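Local coordinates for protein alternansucrase (Leuconostoc mesenteroides, PDB 6HVG) that is a multidomain enzyme of glycosyl hydrolase family 70 that joins a TIM-barrel catalytic region to repeats of the choline-binding and cell-wall-binding type, at residues S699-F704 and D879-V884; Y703-G708 and Q862-D867; Y1331-Q1336 and Y1356-N1361; G1338-R1343 and G1370-G1375. All coordinates share one frame; numbering follows the deposited sequence.

How the interactions relate
The four contacts form two distant pairs. Interactions 1 and 2, with centres about 6 Å apart, share Tyr703 and Phe704: one loop, after helix 681-692, packs on the neighbouring antiparallel strands 862-866 and 881-885, all within the family 70 range. Interactions 3 and 4, with centres about 11 Å apart, come later in the chain; their segments alternate in sequence, and they meet through the two-stranded sheet of strands 1342-1345 and 1354-1357. Between the pairs, centres lie about 71 to 74 Å apart, interaction 3 being across the chain's centre from interactions 1 and 2. One pair thus ties a loop to a sheet, the other joins successive hairpins among the repeats.

Interaction 1 of 4, residues S699-F704 and D879-V884; sequences SNMWYF and DLLTSV
The backbones come nearest at Met701 and Leu881, whose CA atoms are 6.1 Å apart, where residues 701-704, with helical backbone angles, lie beside the chain leading into strand 881-885. Asp879 brings the polar part. With its CG anti to the backbone N (chi1 -169°), the carboxylate reaches Met701, where the residues with helical backbone angles begin, and OD2 accepts a hydrogen bond of 3.1 Å from Met701 N. The N-H meets OD2 on the syn side, 17° out of the carboxylate plane, with an angle of 154° at the hydrogen. OD1 lies 3.5 Å from Trp702 N. Asn700 flanks the same group: its CB is 3.3 Å from Asp879 OD2, while its ND2 turns to the carbonyl of Gly870. Beyond the carboxylate the contact is apolar. The Met701 chain, bent at chi2 and chi3, crosses Leu881 at about a right angle, its CB 3.9 Å and its CE 4.0 Å from Leu881 CB. Leu881 CD1 continues to Phe704, 3.9 Å from that residue's CB. The Phe704 side chain also touches Gln686 and Ser690 of helix 681-692. A methionine-leucine-phenylalanine cluster thus packs alongside a buried carboxylate that accepts one backbone hydrogen bond across the contact, which would probably help offset its negative charge.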
loop_
_atom_site.group_PDB
_atom_site.type_symbol
_atom_site.label_atom_id
_atom_site.label_comp_id
_atom_site.label_asym_id
_atom_site.label_seq_id
_atom_site.Cartn_x
_atom_site.Cartn_y
_atom_site.Cartn_z
ATOM N N SER A 699 26.237 -1.971 -1.440
ATOM C CA SER A 699 26.930 -1.941 -2.721
ATOM C C SER A 699 28.150 -1.000 -2.646
ATOM O O SER A 699 28.151 0.021 -1.935
ATOM C CB SER A 699 25.995 -1.482 -3.834
ATOM O OG SER A 699 24.750 -2.125 -3.744
ATOM N N ASN A 700 29.209 -1.369 -3.343
ATOM C CA ASN A 700 30.394 -0.543 -3.373
ATOM C C ASN A 700 30.151 0.853 -3.953
ATOM O O ASN A 700 29.245 1.067 -4.774
ATOM C CB ASN A 700 31.491 -1.228 -4.172
ATOM C CG ASN A 700 32.181 -2.307 -3.389
ATOM O OD1 ASN A 700 31.802 -2.611 -2.261
ATOM N ND2 ASN A 700 33.182 -2.919 -3.996
ATOM N N MET A 701 30.969 1.799 -3.503
ATOM C CA MET A 701 30.940 3.155 -4.009
ATOM C C MET A 701 31.237 3.158 -5.503
ATOM O O MET A 701 30.804 4.057 -6.209
ATOM C CB MET A 701 31.961 4.015 -3.281
ATOM C CG MET A 701 31.799 4.085 -1.768
ATOM S SD MET A 701 30.248 4.766 -1.171
ATOM C CE MET A 701 30.398 6.452 -1.745
ATOM N N TRP A 702 31.975 2.157 -5.980
ATOM C CA TRP A 702 32.178 1.915 -7.422
ATOM C C TRP A 702 30.914 2.108 -8.251
ATOM O O TRP A 702 30.980 2.647 -9.344
ATOM C CB TRP A 702 32.712 0.489 -7.674
ATOM C CG TRP A 702 33.113 0.204 -9.109
ATOM C CD1 TRP A 702 34.238 0.668 -9.761
ATOM C CD2 TRP A 702 32.419 -0.611 -10.057
ATOM N NE1 TRP A 702 34.270 0.202 -11.062
ATOM C CE2 TRP A 702 33.166 -0.586 -11.267
ATOM C CE3 TRP A 702 31.234 -1.355 -10.013
ATOM C CZ2 TRP A 702 32.766 -1.282 -12.403
ATOM C CZ3 TRP A 702 30.829 -2.035 -11.151
ATOM C CH2 TRP A 702 31.596 -1.988 -12.331
ATOM N N TYR A 703 29.769 1.679 -7.730
ATOM C CA TYR A 703 28.520 1.750 -8.497
ATOM C C TYR A 703 28.074 3.171 -8.854
ATOM O O TYR A 703 27.367 3.352 -9.847
ATOM C CB TYR A 703 27.391 0.980 -7.797
ATOM C CG TYR A 703 27.573 -0.523 -7.910
ATOM C CD1 TYR A 703 27.302 -1.181 -9.101
ATOM C CD2 TYR A 703 28.042 -1.281 -6.833
ATOM C CE1 TYR A 703 27.478 -2.544 -9.218
ATOM C CE2 TYR A 703 28.231 -2.641 -6.945
ATOM C CZ TYR A 703 27.948 -3.260 -8.141
ATOM O OH TYR A 703 28.130 -4.602 -8.252
ATOM N N PHE A 704 28.493 4.161 -8.069
ATOM C CA PHE A 704 28.184 5.556 -8.380
ATOM C C PHE A 704 28.766 6.004 -9.722
ATOM O O PHE A 704 28.199 6.889 -10.376
ATOM C CB PHE A 704 28.704 6.488 -7.294
ATOM C CG PHE A 704 27.843 6.544 -6.064
ATOM C CD1 PHE A 704 26.703 7.282 -6.046
ATOM C CD2 PHE A 704 28.217 5.884 -4.913
ATOM C CE1 PHE A 704 25.932 7.362 -4.898
ATOM C CE2 PHE A 704 27.457 5.960 -3.759
ATOM C CZ PHE A 704 26.306 6.694 -3.754
ATOM N N ASP A 879 37.996 0.939 -1.670
ATOM C CA ASP A 879 36.680 1.356 -2.177
ATOM C C ASP A 879 36.235 2.730 -1.644
ATOM O O ASP A 879 35.076 2.926 -1.266
ATOM C CB ASP A 879 35.635 0.274 -1.894
ATOM C CG ASP A 879 34.318 0.518 -2.614
ATOM O OD1 ASP A 879 34.363 0.711 -3.837
ATOM O OD2 ASP A 879 33.261 0.481 -1.961
ATOM N N LEU A 880 37.184 3.667 -1.609
ATOM C CA LEU A 880 36.943 5.025 -1.168
ATOM C C LEU A 880 36.684 5.879 -2.415
ATOM O O LEU A 880 37.452 5.833 -3.372
ATOM C CB LEU A 880 38.147 5.556 -0.352
ATOM C CG LEU A 880 37.884 6.140 1.058
ATOM C CD1 LEU A 880 36.847 5.413 1.874
ATOM C CD2 LEU A 880 39.165 6.202 1.877
ATOM N N LEU A 881 35.582 6.631 -2.418
ATOM C CA LEU A 881 35.198 7.440 -3.584
ATOM C C LEU A 881 35.797 8.841 -3.502
ATOM O O LEU A 881 35.742 9.472 -2.461
ATOM C CB LEU A 881 33.672 7.523 -3.703
ATOM C CG LEU A 881 33.083 8.397 -4.823
ATOM C CD1 LEU A 881 31.928 7.704 -5.523
ATOM C CD2 LEU A 881 32.605 9.726 -4.282
ATOM N N THR A 882 36.363 9.305 -4.609
ATOM C CA THR A 882 36.955 10.619 -4.667
ATOM C C THR A 882 36.269 11.481 -5.717
ATOM O O THR A 882 36.302 11.173 -6.901
ATOM C CB THR A 882 38.470 10.543 -4.937
ATOM O OG1 THR A 882 38.733 9.761 -6.104
ATOM C CG2 THR A 882 39.170 9.927 -3.749
ATOM N N SER A 883 35.638 12.555 -5.252
ATOM C CA SER A 883 34.880 13.485 -6.106
ATOM C C SER A 883 35.463 14.872 -5.966
ATOM O O SER A 883 35.644 15.355 -4.845
ATOM C CB SER A 883 33.387 13.512 -5.734
ATOM O OG SER A 883 32.631 14.319 -6.622
ATOM N N VAL A 884 35.733 15.506 -7.105
ATOM C CA VAL A 884 36.408 16.794 -7.171
ATOM C C VAL A 884 35.633 17.754 -8.053
ATOM O O VAL A 884 35.057 17.328 -9.030
ATOM C CB VAL A 884 37.830 16.660 -7.781
ATOM C CG1 VAL A 884 38.461 18.027 -8.006
ATOM C CG2 VAL A 884 38.710 15.784 -6.890
#

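Interaction 2 of 4, residues Y703-G708 and Q862-D867; sequences YFLDTG and QTMATD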
loop_
_atom_site.group_PDB
_atom_site.type_symbol
_atom_site.label_atom_id
_atom_site.label_comp_id
_atom_site.label_asym_id
_atom_site.label_seq_id
_atom_site.Cartn_x
_atom_site.Cartn_y
_atom_site.Cartn_z
ATOM N N TYR A 703 29.769 1.679 -7.730
ATOM C CA TYR A 703 28.520 1.750 -8.497
ATOM C C TYR A 703 28.074 3.171 -8.854
ATOM O O TYR A 703 27.367 3.352 -9.847
ATOM C CB TYR A 703 27.391 0.980 -7.797
ATOM C CG TYR A 703 27.573 -0.523 -7.910
ATOM C CD1 TYR A 703 27.302 -1.181 -9.101
ATOM C CD2 TYR A 703 28.042 -1.281 -6.833
ATOM C CE1 TYR A 703 27.478 -2.544 -9.218
ATOM C CE2 TYR A 703 28.231 -2.641 -6.945
ATOM C CZ TYR A 703 27.948 -3.260 -8.141
ATOM O OH TYR A 703 28.130 -4.602 -8.252
ATOM N N PHE A 704 28.493 4.161 -8.069
ATOM C CA PHE A 704 28.184 5.556 -8.380
ATOM C C PHE A 704 28.766 6.004 -9.722
ATOM O O PHE A 704 28.199 6.889 -10.376
ATOM C CB PHE A 704 28.704 6.488 -7.294
ATOM C CG PHE A 704 27.843 6.544 -6.064
ATOM C CD1 PHE A 704 26.703 7.282 -6.046
ATOM C CD2 PHE A 704 28.217 5.884 -4.913
ATOM C CE1 PHE A 704 25.932 7.362 -4.898
ATOM C CE2 PHE A 704 27.457 5.960 -3.759
ATOM C CZ PHE A 704 26.306 6.694 -3.754
ATOM N N LEU A 705 29.880 5.405 -10.123
ATOM C CA LEU A 705 30.577 5.810 -11.337
ATOM C C LEU A 705 29.818 5.453 -12.617
ATOM O O LEU A 705 29.848 6.239 -13.570
ATOM C CB LEU A 705 31.984 5.191 -11.381
ATOM C CG LEU A 705 32.936 5.509 -10.221
ATOM C CD1 LEU A 705 34.298 4.872 -10.425
ATOM C CD2 LEU A 705 33.114 7.007 -10.043
ATOM N N ASP A 706 29.173 4.278 -12.646
ATOM C CA ASP A 706 28.489 3.753 -13.828
ATOM C C ASP A 706 29.499 3.708 -14.975
ATOM O O ASP A 706 29.350 4.404 -15.976
ATOM C CB ASP A 706 27.252 4.607 -14.142
ATOM C CG ASP A 706 26.460 4.110 -15.353
ATOM O OD1 ASP A 706 26.404 2.886 -15.581
ATOM O OD2 ASP A 706 25.869 4.946 -16.080
ATOM N N THR A 707 30.557 2.915 -14.801
ATOM C CA THR A 707 31.638 2.853 -15.795
ATOM C C THR A 707 31.177 2.325 -17.138
ATOM O O THR A 707 31.741 2.664 -18.177
ATOM C CB THR A 707 32.830 2.023 -15.289
ATOM O OG1 THR A 707 32.376 0.732 -14.875
ATOM C CG2 THR A 707 33.479 2.703 -14.091
ATOM N N GLY A 708 30.125 1.514 -17.116
ATOM C CA GLY A 708 29.477 1.058 -18.335
ATOM C C GLY A 708 29.125 2.181 -19.289
ATOM O O GLY A 708 28.909 1.944 -20.466
ATOM N N GLN A 862 33.715 18.323 -13.175
ATOM C CA GLN A 862 33.756 17.315 -12.119
ATOM C C GLN A 862 34.523 16.094 -12.556
ATOM O O GLN A 862 34.596 15.789 -13.751
ATOM C CB GLN A 862 32.341 16.914 -11.715
ATOM C CG GLN A 862 32.270 15.866 -10.621
ATOM C CD GLN A 862 30.878 15.705 -10.049
ATOM O OE1 GLN A 862 29.901 16.184 -10.617
ATOM N NE2 GLN A 862 30.802 15.097 -8.868
ATOM N N THR A 863 35.129 15.419 -11.581
ATOM C CA THR A 863 35.581 14.035 -11.761
ATOM C C THR A 863 35.123 13.228 -10.570
ATOM O O THR A 863 34.791 13.763 -9.513
ATOM C CB THR A 863 37.109 13.852 -11.858
ATOM O OG1 THR A 863 37.731 14.357 -10.669
ATOM C CG2 THR A 863 37.685 14.544 -13.091
ATOM N N MET A 864 35.087 11.925 -10.785
ATOM C CA MET A 864 34.662 10.990 -9.784
ATOM C C MET A 864 35.383 9.679 -10.085
ATOM O O MET A 864 35.428 9.226 -11.239
ATOM C CB MET A 864 33.142 10.823 -9.806
ATOM C CG MET A 864 32.576 10.141 -8.578
ATOM S SD MET A 864 30.767 9.910 -8.622
ATOM C CE MET A 864 30.215 11.542 -8.195
ATOM N N ALA A 865 35.969 9.097 -9.044
ATOM C CA ALA A 865 36.746 7.867 -9.148
ATOM C C ALA A 865 36.614 7.109 -7.836
ATOM O O ALA A 865 36.084 7.630 -6.860
ATOM C CB ALA A 865 38.205 8.177 -9.426
ATOM N N THR A 866 37.060 5.863 -7.836
ATOM C CA THR A 866 37.044 5.035 -6.633
ATOM C C THR A 866 38.264 4.163 -6.620
ATOM O O THR A 866 38.753 3.749 -7.681
ATOM C CB THR A 866 35.811 4.092 -6.533
ATOM O OG1 THR A 866 35.710 3.271 -7.701
ATOM C CG2 THR A 866 34.494 4.870 -6.335
ATOM N N ASP A 867 38.752 3.883 -5.418
ATOM C CA ASP A 867 39.829 2.938 -5.261
ATOM C C ASP A 867 39.222 1.547 -5.370
ATOM O O ASP A 867 39.218 0.789 -4.412
ATOM C CB ASP A 867 40.520 3.143 -3.921
ATOM C CG ASP A 867 41.739 2.256 -3.753
ATOM O OD1 ASP A 867 42.380 1.890 -4.772
ATOM O OD2 ASP A 867 42.011 1.891 -2.594
#
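Leu705 drives its two methyl branches against Met864 and Thr866, which sit two apart on strand 862-866 and whose first side-chain bonds point toward the loop, that of Ala865 between them pointing away. The CA atoms of Leu705 and Met864 are 6.8 Å apart, and the leucine bridges the gap. Its CG is anti to the carbonyl carbon (chi1 -58°), and the branches part from there. CD2 goes to Met864, where it lies 3.4 Å from the backbone O and 3.5 Å from CG of that residue. The methionine runs obliquely across it, and SD, at the bend before CE, is 4.0 Å from Leu705 CD2. CD1 takes the other direction, toward Thr866, and the two side chains meet tip to tip, CD1 being 3.5 Å from Thr866 OG1. That hydroxyl has a weak hydrogen bond to the carbonyl O of Ser868. Phe704 adds a looser touch, with its CB 4.2 Å from Met864 SD. Met864 and Thr866 also touch Leu881 of the adjoining strand 881-885, so Leu705 and Leu881 both pack on this pair. The contact lays a loop that follows helix 681-692 onto an antiparallel beta sheet, and that sheet is consistent with the beta domain, often called domain C, of family 70 enzymes.

Interaction 3 of 4, residues Y1331-Q1336 and Y1356-N1361; sequences YMVRSQ and YYFMPN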
loop_
_atom_site.group_PDB
_atom_site.type_symbol
_atom_site.label_atom_id
_atom_site.label_comp_id
_atom_site.label_asym_id
_atom_site.label_seq_id
_atom_site.Cartn_x
_atom_site.Cartn_y
_atom_site.Cartn_z
ATOM N N TYR A 1331 -38.358 -20.281 -17.037
ATOM C CA TYR A 1331 -38.391 -21.665 -16.583
ATOM C C TYR A 1331 -37.031 -22.135 -16.103
ATOM O O TYR A 1331 -36.032 -21.916 -16.762
ATOM C CB TYR A 1331 -38.900 -22.597 -17.706
ATOM C CG TYR A 1331 -40.396 -22.520 -17.923
ATOM C CD1 TYR A 1331 -41.271 -23.000 -16.968
ATOM C CD2 TYR A 1331 -40.938 -21.936 -19.068
ATOM C CE1 TYR A 1331 -42.633 -22.929 -17.152
ATOM C CE2 TYR A 1331 -42.305 -21.847 -19.248
ATOM C CZ TYR A 1331 -43.138 -22.344 -18.289
ATOM O OH TYR A 1331 -44.500 -22.274 -18.454
ATOM N N MET A 1332 -37.016 -22.780 -14.952
ATOM C CA MET A 1332 -35.832 -23.413 -14.408
ATOM C C MET A 1332 -35.247 -24.371 -15.424
ATOM O O MET A 1332 -35.979 -25.094 -16.094
ATOM C CB MET A 1332 -36.229 -24.175 -13.136
ATOM C CG MET A 1332 -35.139 -24.954 -12.463
ATOM S SD MET A 1332 -35.744 -25.938 -11.082
ATOM C CE MET A 1332 -36.193 -24.641 -9.942
ATOM N N VAL A 1333 -33.929 -24.378 -15.540
ATOM C CA VAL A 1333 -33.232 -25.309 -16.429
ATOM C C VAL A 1333 -32.973 -26.583 -15.659
ATOM O O VAL A 1333 -32.498 -26.532 -14.518
ATOM C CB VAL A 1333 -31.886 -24.717 -16.923
ATOM C CG1 VAL A 1333 -30.995 -25.774 -17.558
ATOM C CG2 VAL A 1333 -32.148 -23.555 -17.890
ATOM N N ARG A 1334 -33.272 -27.718 -16.284
ATOM C CA ARG A 1334 -33.161 -29.023 -15.640
ATOM C C ARG A 1334 -32.719 -30.059 -16.653
ATOM O O ARG A 1334 -33.135 -30.009 -17.792
ATOM C CB ARG A 1334 -34.535 -29.439 -15.084
ATOM C CG ARG A 1334 -35.194 -28.431 -14.137
ATOM C CD ARG A 1334 -36.530 -28.922 -13.597
ATOM N NE ARG A 1334 -37.530 -28.930 -14.655
ATOM C CZ ARG A 1334 -38.329 -29.944 -14.954
ATOM N NH1 ARG A 1334 -38.308 -31.074 -14.254
ATOM N NH2 ARG A 1334 -39.163 -29.807 -15.970
ATOM N N SER A 1335 -31.926 -31.031 -16.237
ATOM C CA SER A 1335 -31.462 -32.057 -17.166
ATOM C C SER A 1335 -32.548 -33.081 -17.424
ATOM O O SER A 1335 -33.282 -33.489 -16.518
ATOM C CB SER A 1335 -30.182 -32.731 -16.656
ATOM O OG SER A 1335 -30.408 -33.499 -15.481
ATOM N N GLN A 1336 -32.636 -33.500 -18.678
ATOM C CA GLN A 1336 -33.622 -34.480 -19.122
ATOM C C GLN A 1336 -32.910 -35.819 -19.188
ATOM O O GLN A 1336 -31.691 -35.852 -19.214
ATOM C CB GLN A 1336 -34.161 -34.082 -20.489
ATOM C CG GLN A 1336 -34.684 -32.645 -20.546
ATOM C CD GLN A 1336 -35.879 -32.408 -19.618
ATOM O OE1 GLN A 1336 -36.747 -33.276 -19.458
ATOM N NE2 GLN A 1336 -35.922 -31.230 -18.992
ATOM N N TYR A 1356 -22.579 -24.610 -17.049
ATOM C CA TYR A 1356 -23.084 -25.115 -15.779
ATOM C C TYR A 1356 -23.606 -26.526 -15.901
ATOM O O TYR A 1356 -23.880 -26.981 -17.004
ATOM C CB TYR A 1356 -24.178 -24.190 -15.301
ATOM C CG TYR A 1356 -23.673 -22.830 -14.905
ATOM C CD1 TYR A 1356 -23.450 -21.823 -15.854
ATOM C CD2 TYR A 1356 -23.402 -22.543 -13.575
ATOM C CE1 TYR A 1356 -23.005 -20.567 -15.469
ATOM C CE2 TYR A 1356 -22.935 -21.293 -13.185
ATOM C CZ TYR A 1356 -22.762 -20.318 -14.127
ATOM O OH TYR A 1356 -22.316 -19.109 -13.724
ATOM N N TYR A 1357 -23.708 -27.219 -14.775
ATOM C CA TYR A 1357 -24.262 -28.568 -14.724
ATOM C C TYR A 1357 -25.541 -28.585 -13.855
ATOM O O TYR A 1357 -25.459 -28.538 -12.634
ATOM C CB TYR A 1357 -23.215 -29.487 -14.125
ATOM C CG TYR A 1357 -23.476 -30.979 -14.235
ATOM C CD1 TYR A 1357 -24.440 -31.594 -13.470
ATOM C CD2 TYR A 1357 -22.692 -31.783 -15.049
ATOM C CE1 TYR A 1357 -24.647 -32.973 -13.555
ATOM C CE2 TYR A 1357 -22.875 -33.153 -15.117
ATOM C CZ TYR A 1357 -23.854 -33.744 -14.389
ATOM O OH TYR A 1357 -24.023 -35.109 -14.477
ATOM N N PHE A 1358 -26.714 -28.607 -14.477
ATOM C CA PHE A 1358 -27.975 -28.652 -13.712
ATOM C C PHE A 1358 -28.547 -30.057 -13.633
ATOM O O PHE A 1358 -28.580 -30.766 -14.626
ATOM C CB PHE A 1358 -29.014 -27.711 -14.304
ATOM C CG PHE A 1358 -28.564 -26.301 -14.353
ATOM C CD1 PHE A 1358 -28.470 -25.586 -13.177
ATOM C CD2 PHE A 1358 -28.208 -25.696 -15.531
ATOM C CE1 PHE A 1358 -28.052 -24.262 -13.160
ATOM C CE2 PHE A 1358 -27.773 -24.375 -15.538
ATOM C CZ PHE A 1358 -27.682 -23.653 -14.346
ATOM N N MET A 1359 -29.025 -30.438 -12.447
ATOM C CA MET A 1359 -29.497 -31.794 -12.224
ATOM C C MET A 1359 -30.950 -31.929 -12.675
ATOM O O MET A 1359 -31.539 -30.973 -13.161
ATOM C CB MET A 1359 -29.287 -32.165 -10.762
ATOM C CG MET A 1359 -27.826 -32.006 -10.327
ATOM S SD MET A 1359 -27.484 -32.943 -8.832
ATOM C CE MET A 1359 -26.676 -31.798 -7.742
ATOM N N PRO A 1360 -31.536 -33.120 -12.589
ATOM C CA PRO A 1360 -32.914 -33.235 -13.079
ATOM C C PRO A 1360 -33.897 -32.374 -12.268
ATOM O O PRO A 1360 -34.926 -31.979 -12.798
ATOM C CB PRO A 1360 -33.232 -34.713 -12.904
ATOM C CG PRO A 1360 -31.923 -35.405 -12.797
ATOM C CD PRO A 1360 -30.972 -34.419 -12.197
ATOM N N ASN A 1361 -33.565 -32.099 -11.003
ATOM C CA ASN A 1361 -34.347 -31.203 -10.173
ATOM C C ASN A 1361 -33.852 -29.764 -10.233
ATOM O O ASN A 1361 -34.291 -28.914 -9.455
ATOM C CB ASN A 1361 -34.376 -31.681 -8.716
ATOM C CG ASN A 1361 -33.005 -31.759 -8.113
ATOM O OD1 ASN A 1361 -32.021 -31.365 -8.730
ATOM N ND2 ASN A 1361 -32.924 -32.294 -6.919
#
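Ser1335 and Met1359 meet in a region of short beta hairpins consistent with cell-wall-binding-type repeats, where the loop after strand 1323-1326 runs past the chain leaving strand 1354-1357. Their backbones are joined by one hydrogen bond, from Ser1335 N to Met1359 O, 3.1 Å long and nearly straight at 166°. The donor stands well above the carbonyl plane, 61° out of it. Arg1334 CA approaches the same oxygen in a C-H...O contact, and Pro1360 CA makes another, 3.5 Å from Ser1335 O. The serine hydroxyl sits beside the proline: OG is 3.5 Å from Pro1360 CD, and the serine CB is 3.2 Å from Phe1358 O. At the apolar end Val1333, with CG1 anti to the backbone N (chi1 166°), sets that methyl obliquely against the Phe1358 ring, 3.4 Å from CD2. Tyr1325 of strand 1323-1326 and Val1345 of strand 1342-1345 pack on the same phenylalanine. At the other end the aliphatic part of Arg1334 lies near the proline carbonyl, its CB 3.4 Å from Pro1360 O, and Met1332 SD lies 3.7 Å from Asn1361 O. Asn1361 ND2 is bonded to the carbonyl of Glu375, and Pro1360 touches Phe360, both far earlier in the chain. Short hairpins joined by loops, with aromatic and aliphatic side chains packed between them, are typical of choline-binding-type repeats.

Interaction 4 of 4, residues G1338-R1343 and G1370-G1375; sequences GENPIR and GTDNSG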
loop_
_atom_site.group_PDB
_atom_site.type_symbol
_atom_site.label_atom_id
_atom_site.label_comp_id
_atom_site.label_asym_id
_atom_site.label_seq_id
_atom_site.Cartn_x
_atom_site.Cartn_y
_atom_site.Cartn_z
ATOM N N GLY A 1338 -31.158 -39.072 -20.620
ATOM C CA GLY A 1338 -30.352 -39.363 -21.824
ATOM C C GLY A 1338 -29.792 -38.178 -22.587
ATOM O O GLY A 1338 -29.277 -38.345 -23.694
ATOM N N GLU A 1339 -29.854 -36.993 -21.980
ATOM C CA GLU A 1339 -29.428 -35.727 -22.605
ATOM C C GLU A 1339 -28.335 -35.112 -21.742
ATOM O O GLU A 1339 -28.226 -35.449 -20.557
ATOM C CB GLU A 1339 -30.579 -34.733 -22.722
ATOM C CG GLU A 1339 -31.465 -34.905 -23.941
ATOM C CD GLU A 1339 -32.490 -33.783 -24.076
ATOM O OE1 GLU A 1339 -32.440 -32.788 -23.304
ATOM O OE2 GLU A 1339 -33.376 -33.914 -24.941
ATOM N N ASN A 1340 -27.531 -34.213 -22.330
ATOM C CA ASN A 1340 -26.406 -33.592 -21.625
ATOM C C ASN A 1340 -26.867 -32.628 -20.538
ATOM O O ASN A 1340 -27.583 -31.674 -20.828
ATOM C CB ASN A 1340 -25.482 -32.845 -22.605
ATOM C CG ASN A 1340 -24.077 -32.662 -22.058
ATOM O OD1 ASN A 1340 -23.878 -32.527 -20.860
ATOM N ND2 ASN A 1340 -23.105 -32.612 -22.933
ATOM N N PRO A 1341 -26.468 -32.877 -19.279
ATOM C CA PRO A 1341 -26.821 -31.966 -18.191
ATOM C C PRO A 1341 -26.063 -30.658 -18.231
ATOM O O PRO A 1341 -26.503 -29.692 -17.618
ATOM C CB PRO A 1341 -26.466 -32.755 -16.924
ATOM C CG PRO A 1341 -25.526 -33.827 -17.360
ATOM C CD PRO A 1341 -25.858 -34.123 -18.778
ATOM N N ILE A 1342 -24.942 -30.613 -18.942
ATOM C CA ILE A 1342 -24.139 -29.397 -19.043
ATOM C C ILE A 1342 -24.804 -28.410 -19.978
ATOM O O ILE A 1342 -25.080 -28.736 -21.117
ATOM C CB ILE A 1342 -22.737 -29.694 -19.604
ATOM C CG1 ILE A 1342 -21.959 -30.635 -18.671
ATOM C CG2 ILE A 1342 -21.946 -28.421 -19.793
ATOM C CD1 ILE A 1342 -20.703 -31.224 -19.292
ATOM N N ARG A 1343 -25.030 -27.198 -19.498
ATOM C CA ARG A 1343 -25.646 -26.162 -20.300
ATOM C C ARG A 1343 -24.810 -24.909 -20.278
ATOM O O ARG A 1343 -24.273 -24.522 -19.247
ATOM C CB ARG A 1343 -27.050 -25.824 -19.785
ATOM C CG ARG A 1343 -27.915 -24.999 -20.774
ATOM C CD ARG A 1343 -29.122 -24.442 -20.067
ATOM N NE ARG A 1343 -30.133 -23.765 -20.884
ATOM C CZ ARG A 1343 -30.102 -22.478 -21.202
ATOM N NH1 ARG A 1343 -29.065 -21.712 -20.898
ATOM N NH2 ARG A 1343 -31.101 -21.957 -21.874
ATOM N N GLY A 1370 -18.727 -33.730 -12.591
ATOM C CA GLY A 1370 -20.013 -34.019 -13.226
ATOM C C GLY A 1370 -19.831 -34.760 -14.512
ATOM O O GLY A 1370 -19.088 -34.305 -15.374
ATOM N N THR A 1371 -20.493 -35.906 -14.640
ATOM C CA THR A 1371 -20.388 -36.739 -15.838
ATOM C C THR A 1371 -21.443 -36.314 -16.842
ATOM O O THR A 1371 -22.580 -36.079 -16.463
ATOM C CB THR A 1371 -20.594 -38.234 -15.517
ATOM O OG1 THR A 1371 -19.817 -38.583 -14.367
ATOM C CG2 THR A 1371 -20.141 -39.104 -16.678
ATOM N N ASP A 1372 -21.058 -36.212 -18.116
ATOM C CA ASP A 1372 -22.008 -35.931 -19.193
ATOM C C ASP A 1372 -22.665 -37.227 -19.662
ATOM O O ASP A 1372 -22.380 -38.295 -19.126
ATOM C CB ASP A 1372 -21.352 -35.135 -20.348
ATOM C CG ASP A 1372 -20.498 -35.995 -21.268
ATOM O OD1 ASP A 1372 -19.733 -36.861 -20.786
ATOM O OD2 ASP A 1372 -20.551 -35.774 -22.488
ATOM N N ASN A 1373 -23.563 -37.126 -20.633
ATOM C CA ASN A 1373 -24.274 -38.314 -21.165
ATOM C C ASN A 1373 -23.342 -39.355 -21.810
ATOM O O ASN A 1373 -23.657 -40.524 -21.848
ATOM C CB ASN A 1373 -25.361 -37.905 -22.177
ATOM C CG ASN A 1373 -24.887 -36.832 -23.183
ATOM O OD1 ASN A 1373 -23.754 -36.324 -23.127
ATOM N ND2 ASN A 1373 -25.788 -36.438 -24.069
ATOM N N SER A 1374 -22.184 -38.912 -22.289
ATOM C CA SER A 1374 -21.245 -39.765 -23.002
ATOM C C SER A 1374 -20.109 -40.321 -22.115
ATOM O O SER A 1374 -19.203 -40.960 -22.625
ATOM C CB SER A 1374 -20.632 -38.979 -24.169
ATOM O OG SER A 1374 -21.602 -38.192 -24.820
ATOM N N GLY A 1375 -20.126 -40.074 -20.808
ATOM C CA GLY A 1375 -19.096 -40.635 -19.915
ATOM C C GLY A 1375 -17.874 -39.769 -19.626
ATOM O O GLY A 1375 -17.051 -40.142 -18.803
#
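From CB outward, Asn1340 reaches across to Asp1372 and Asn1373. Its CB lies beside the Asn1373 side chain, and the two side chains cross at about a right angle. CG, anti to the backbone N (chi1 -158°), lies 4.1 Å from Asp1372 CB. OD1 is 3.7 Å from that same CB and also accepts a hydrogen bond of 2.9 Å from Ile1342 N, two residues on, closing an Asx turn; the donor stands 38° out of the amide carbonyl plane. ND2 at the tip is 4.1 Å from Asp1372 OD2, with amide and carboxylate planes 55° apart. Next along, Pro1341 CG touches Thr1371 O at 3.8 Å, and Ile1342 CD1 rests on Asp1372 CB at 4.1 Å. Thr1371 O also accepts a hydrogen bond from Tyr1357 OH. Asp1372 to Gly1375 form a type I beta turn between strands 1368-1371 and 1377-1380, a short hairpin of the kind that builds putative cell-wall-binding repeats.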